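Local atomic coordinates of inclusion membrane protein A (Chlamydia trachomatis, PDB entry 6E7E), a protein that probably mediates the homotypic fusion of chlamydial inclusions as a SNARE-like membrane protein, whose soluble helical domain is described here. Residues 21-24 with 25-28; 102-105 with 106-110. The protein carries 2 engineered substitutions. All blocks are in the same frame, centred on the assembly; numbering follows the deposited sequence.

Both contacts are local and belong to the soluble domain, which is a bundle of helices without strands. Contact 1 comes first along the chain and lies within helix 4-38, midway along it. Contact 2 follows much later and runs from the last turns of helix 87-107 into the turn that follows. Their centres lie about 11 Å apart, and the two helices pack directly against each other. Leu25 CD2 meets Ile104 CG1 at 3.8 Å, and Met24 SD lies 4.0 Å from Ile104 CG2. One turn further on, Leu28 CD1 reaches Leu107 CD2. Apolar side chains from contacts 1 and 2 thus help join these helices, while Phe23, Val27, Arg105 and Phe106 are exposed.

Contact 1 (21-24 with 25-28); sequences INFM and LSVL
Phe23 O takes two hydrogen bonds from the next turn of the helix. Val27 N gives Phe23 O the ordinary backbone bond at 3.1 Å. The hydroxyl of Ser26 gives the second, OG to Phe23 O at 2.7 Å. It arrives at a C=O...donor angle of 127°, well bent from the carbonyl direction, where Val27 N comes in much straighter. The Ser26 torsion explains this: OG sits between its own N and carbonyl carbon (chi1 80°) and so faces back one turn. This is the familiar way a serine hydroxyl is satisfied within a helix. The phenyl ring of Phe23 is swung along the helix, with CG opposite the backbone N (chi1 178°). Its outer atoms CE2 and CZ meet Val27 CG2, with Phe23 CE2 at 3.5 Å from that methyl. The two side chains cross at a slant on the exposed side. In a second i to i+4 pair, Ile21 and Leu25 run alongside each other in the same direction, with Ile21 CG2 3.7 Å from Leu25 CD1. Behind the side chains, backbone bonds from Leu25 N to Ile21 O (2.8 Å) and from Leu28 N to Met24 O keep the helix regular. Ile21 packs on Val97 of helix 87-107 and on Phe60 of a loop. Asn22 touches the same loop region at Arg61 and Tyr64, and Met24 leans on Arg101 of helix 87-107.

Contact 2 (102-105 with 106-110); sequences EEIR and FLTPL
Phe106 N, Leu107 N and Thr108 N bond back to Glu102 O, Glu103 O and Ile104 O in successive i to i+4 steps near the end of helix 87-107. The Phe106 ring folds back over the preceding turn. Its CG lies beside the backbone N (chi1 -53°), and this brings one face of the ring onto Glu102 O. Glu102 O stands 3.3 Å above the plane of the Phe106 ring, over its centre. Glu102 O also accepts the N-H of Phe106 N at 3.0 Å. At the ring edge, Glu103 OE1 lies 3.9 Å from Phe106 CD2, with the carboxylate nearly perpendicular to the ring. The other oxygen, Glu103 OE2, is hydrogen-bonded to Ser137 OG of helix 125-165.

The contact lies where helix 87-107 passes into a turn within the helical bundle. Pro109 has no N-H to give to Arg105 O, so it cannot continue the i to i+4 bonding, and Pro109 CD lies 3.6 Å from Arg105 O instead. Helix 110-119 follows. On the buried side, Leu107 packs on Leu131 of helix 125-165 and on Phe32 of helix 4-38.

Arg105 pairs with Glu102 through NE and NH2, one nitrogen to each oxygen, in an i to i+3 salt bridge on the exposed flank of the helix. Arg105 NH2 reaches Glu102 OE1 at 2.9 Å and Arg105 NE reaches Glu102 OE2 at 3.0 Å, each on the syn side of its oxygen. A bend at chi3 (64°) turns the guanidinium to this pairing. Arg105 NH2 also lies 3.6 Å from Phe106 CE1, and the guanidinium is steeply inclined to the ring. Thr108 OG1 gives Ile104 O a second, short bond at 2.7 Å, approaching from above the carbonyl plane, 45° out of it.

Contact 1 (21-24 with 25-28)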
# COMPACT_ATOMS: atom_id res chain seq x y z
N ILE A 21 2.38 6.25 -3.06
CA ILE A 21 2.15 4.85 -3.47
C ILE A 21 0.66 4.64 -3.65
O ILE A 21 0.24 4.03 -4.63
CB ILE A 21 2.78 3.91 -2.44
CG1 ILE A 21 4.31 3.92 -2.53
CG2 ILE A 21 2.22 2.51 -2.58
CD1 ILE A 21 4.97 3.35 -1.28
N ASN A 22 -0.15 5.11 -2.71
CA ASN A 22 -1.61 4.96 -2.82
C ASN A 22 -2.11 5.56 -4.12
O ASN A 22 -2.91 4.97 -4.85
CB ASN A 22 -2.26 5.64 -1.63
CG ASN A 22 -3.77 5.57 -1.66
OD1 ASN A 22 -4.46 6.59 -1.73
ND2 ASN A 22 -4.29 4.37 -1.71
N PHE A 23 -1.68 6.78 -4.41
CA PHE A 23 -2.14 7.45 -5.64
C PHE A 23 -1.70 6.65 -6.86
O PHE A 23 -2.50 6.38 -7.76
CB PHE A 23 -1.62 8.88 -5.72
CG PHE A 23 -2.07 9.49 -7.01
CD1 PHE A 23 -3.39 9.89 -7.19
CD2 PHE A 23 -1.22 9.50 -8.10
CE1 PHE A 23 -3.82 10.32 -8.44
CE2 PHE A 23 -1.66 9.94 -9.33
CZ PHE A 23 -2.95 10.38 -9.49
N MET A 24 -0.44 6.26 -6.92
CA MET A 24 0.06 5.52 -8.09
C MET A 24 -0.66 4.19 -8.23
O MET A 24 -1.01 3.80 -9.37
CB MET A 24 1.57 5.30 -8.00
CG MET A 24 2.32 6.59 -8.21
SD MET A 24 4.12 6.32 -8.27
CE MET A 24 4.53 6.36 -6.55
N LEU A 25 -0.89 3.47 -7.14
CA LEU A 25 -1.65 2.22 -7.23
C LEU A 25 -3.09 2.49 -7.68
O LEU A 25 -3.64 1.62 -8.37
CB LEU A 25 -1.62 1.48 -5.90
CG LEU A 25 -0.26 0.93 -5.50
CD1 LEU A 25 -0.34 0.33 -4.12
CD2 LEU A 25 0.21 -0.12 -6.48
N SER A 26 -3.69 3.62 -7.34
CA SER A 26 -5.05 3.92 -7.83
C SER A 26 -5.03 4.08 -9.35
O SER A 26 -5.97 3.64 -10.04
CB SER A 26 -5.64 5.13 -7.12
OG SER A 26 -5.20 6.40 -7.62
N VAL A 27 -3.99 4.68 -9.88
CA VAL A 27 -3.87 4.86 -11.35
C VAL A 27 -3.71 3.47 -11.97
O VAL A 27 -4.37 3.16 -12.99
CB VAL A 27 -2.69 5.77 -11.71
CG1 VAL A 27 -2.45 5.83 -13.21
CG2 VAL A 27 -2.90 7.17 -11.16
N LEU A 28 -2.83 2.66 -11.43
CA LEU A 28 -2.57 1.32 -11.98
C LEU A 28 -3.82 0.44 -11.86
O LEU A 28 -4.11 -0.32 -12.77
CB LEU A 28 -1.37 0.69 -11.30
CG LEU A 28 -0.05 1.37 -11.64
CD1 LEU A 28 1.05 0.94 -10.69
CD2 LEU A 28 0.35 1.07 -13.06

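Contact 2 (102-105 with 106-110)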
# COMPACT_ATOMS: atom_id res chain seq x y z
N GLU A 102 9.19 -0.29 -5.61
CA GLU A 102 9.83 -1.10 -6.67
C GLU A 102 8.78 -1.92 -7.42
O GLU A 102 8.90 -2.04 -8.66
CB GLU A 102 10.93 -1.98 -6.09
CG GLU A 102 12.17 -1.19 -5.71
CD GLU A 102 12.89 -0.68 -6.94
OE1 GLU A 102 13.60 -1.47 -7.57
OE2 GLU A 102 12.67 0.49 -7.32
N GLU A 103 7.76 -2.46 -6.75
CA GLU A 103 6.68 -3.17 -7.48
C GLU A 103 6.03 -2.21 -8.47
O GLU A 103 5.76 -2.60 -9.62
CB GLU A 103 5.63 -3.72 -6.54
CG GLU A 103 6.12 -4.84 -5.63
CD GLU A 103 6.69 -6.08 -6.30
OE1 GLU A 103 6.35 -6.37 -7.46
OE2 GLU A 103 7.46 -6.79 -5.64
N ILE A 104 5.76 -0.99 -8.07
CA ILE A 104 5.17 0.02 -8.99
C ILE A 104 6.10 0.23 -10.17
O ILE A 104 5.64 0.30 -11.30
CB ILE A 104 4.88 1.35 -8.26
CG1 ILE A 104 3.71 1.17 -7.31
CG2 ILE A 104 4.64 2.49 -9.25
CD1 ILE A 104 3.60 2.30 -6.31
N ARG A 105 7.38 0.37 -9.91
CA ARG A 105 8.34 0.61 -11.00
C ARG A 105 8.22 -0.51 -12.03
O ARG A 105 8.22 -0.25 -13.24
CB ARG A 105 9.76 0.74 -10.44
CG ARG A 105 10.74 1.25 -11.46
CD ARG A 105 12.09 1.59 -10.89
NE ARG A 105 12.78 0.42 -10.36
CZ ARG A 105 13.55 -0.41 -11.06
NH1 ARG A 105 13.73 -0.24 -12.36
NH2 ARG A 105 14.13 -1.43 -10.45
N PHE A 106 8.18 -1.76 -11.61
CA PHE A 106 8.10 -2.90 -12.55
C PHE A 106 6.75 -2.96 -13.25
O PHE A 106 6.64 -3.36 -14.41
CB PHE A 106 8.19 -4.25 -11.85
CG PHE A 106 9.36 -4.46 -10.92
CD1 PHE A 106 10.60 -3.94 -11.24
CD2 PHE A 106 9.23 -5.20 -9.75
CE1 PHE A 106 11.70 -4.14 -10.41
CE2 PHE A 106 10.32 -5.40 -8.92
CZ PHE A 106 11.55 -4.87 -9.24
N LEU A 107 5.69 -2.63 -12.54
CA LEU A 107 4.33 -2.79 -13.09
C LEU A 107 4.02 -1.67 -14.07
O LEU A 107 3.20 -1.90 -14.96
CB LEU A 107 3.35 -2.78 -11.92
CG LEU A 107 1.91 -3.11 -12.25
CD1 LEU A 107 1.77 -4.48 -12.92
CD2 LEU A 107 1.09 -3.08 -10.98
N THR A 108 4.59 -0.49 -13.88
CA THR A 108 4.14 0.72 -14.61
C THR A 108 4.06 0.51 -16.12
O THR A 108 3.05 0.90 -16.70
CB THR A 108 5.01 1.90 -14.23
OG1 THR A 108 4.74 2.28 -12.88
CG2 THR A 108 4.73 3.12 -15.07
N PRO A 109 5.05 -0.08 -16.80
CA PRO A 109 4.95 -0.16 -18.26
C PRO A 109 4.10 -1.32 -18.77
O PRO A 109 3.93 -1.42 -19.98
CB PRO A 109 6.39 -0.36 -18.72
CG PRO A 109 7.20 -0.70 -17.53
CD PRO A 109 6.37 -0.46 -16.29
N LEU A 110 3.68 -2.23 -17.93
CA LEU A 110 3.22 -3.53 -18.46
C LEU A 110 1.86 -3.50 -19.15
O LEU A 110 1.70 -4.20 -20.14
CB LEU A 110 3.26 -4.56 -17.34
CG LEU A 110 4.67 -4.84 -16.81
CD1 LEU A 110 4.58 -5.94 -15.77
CD2 LEU A 110 5.72 -5.14 -17.87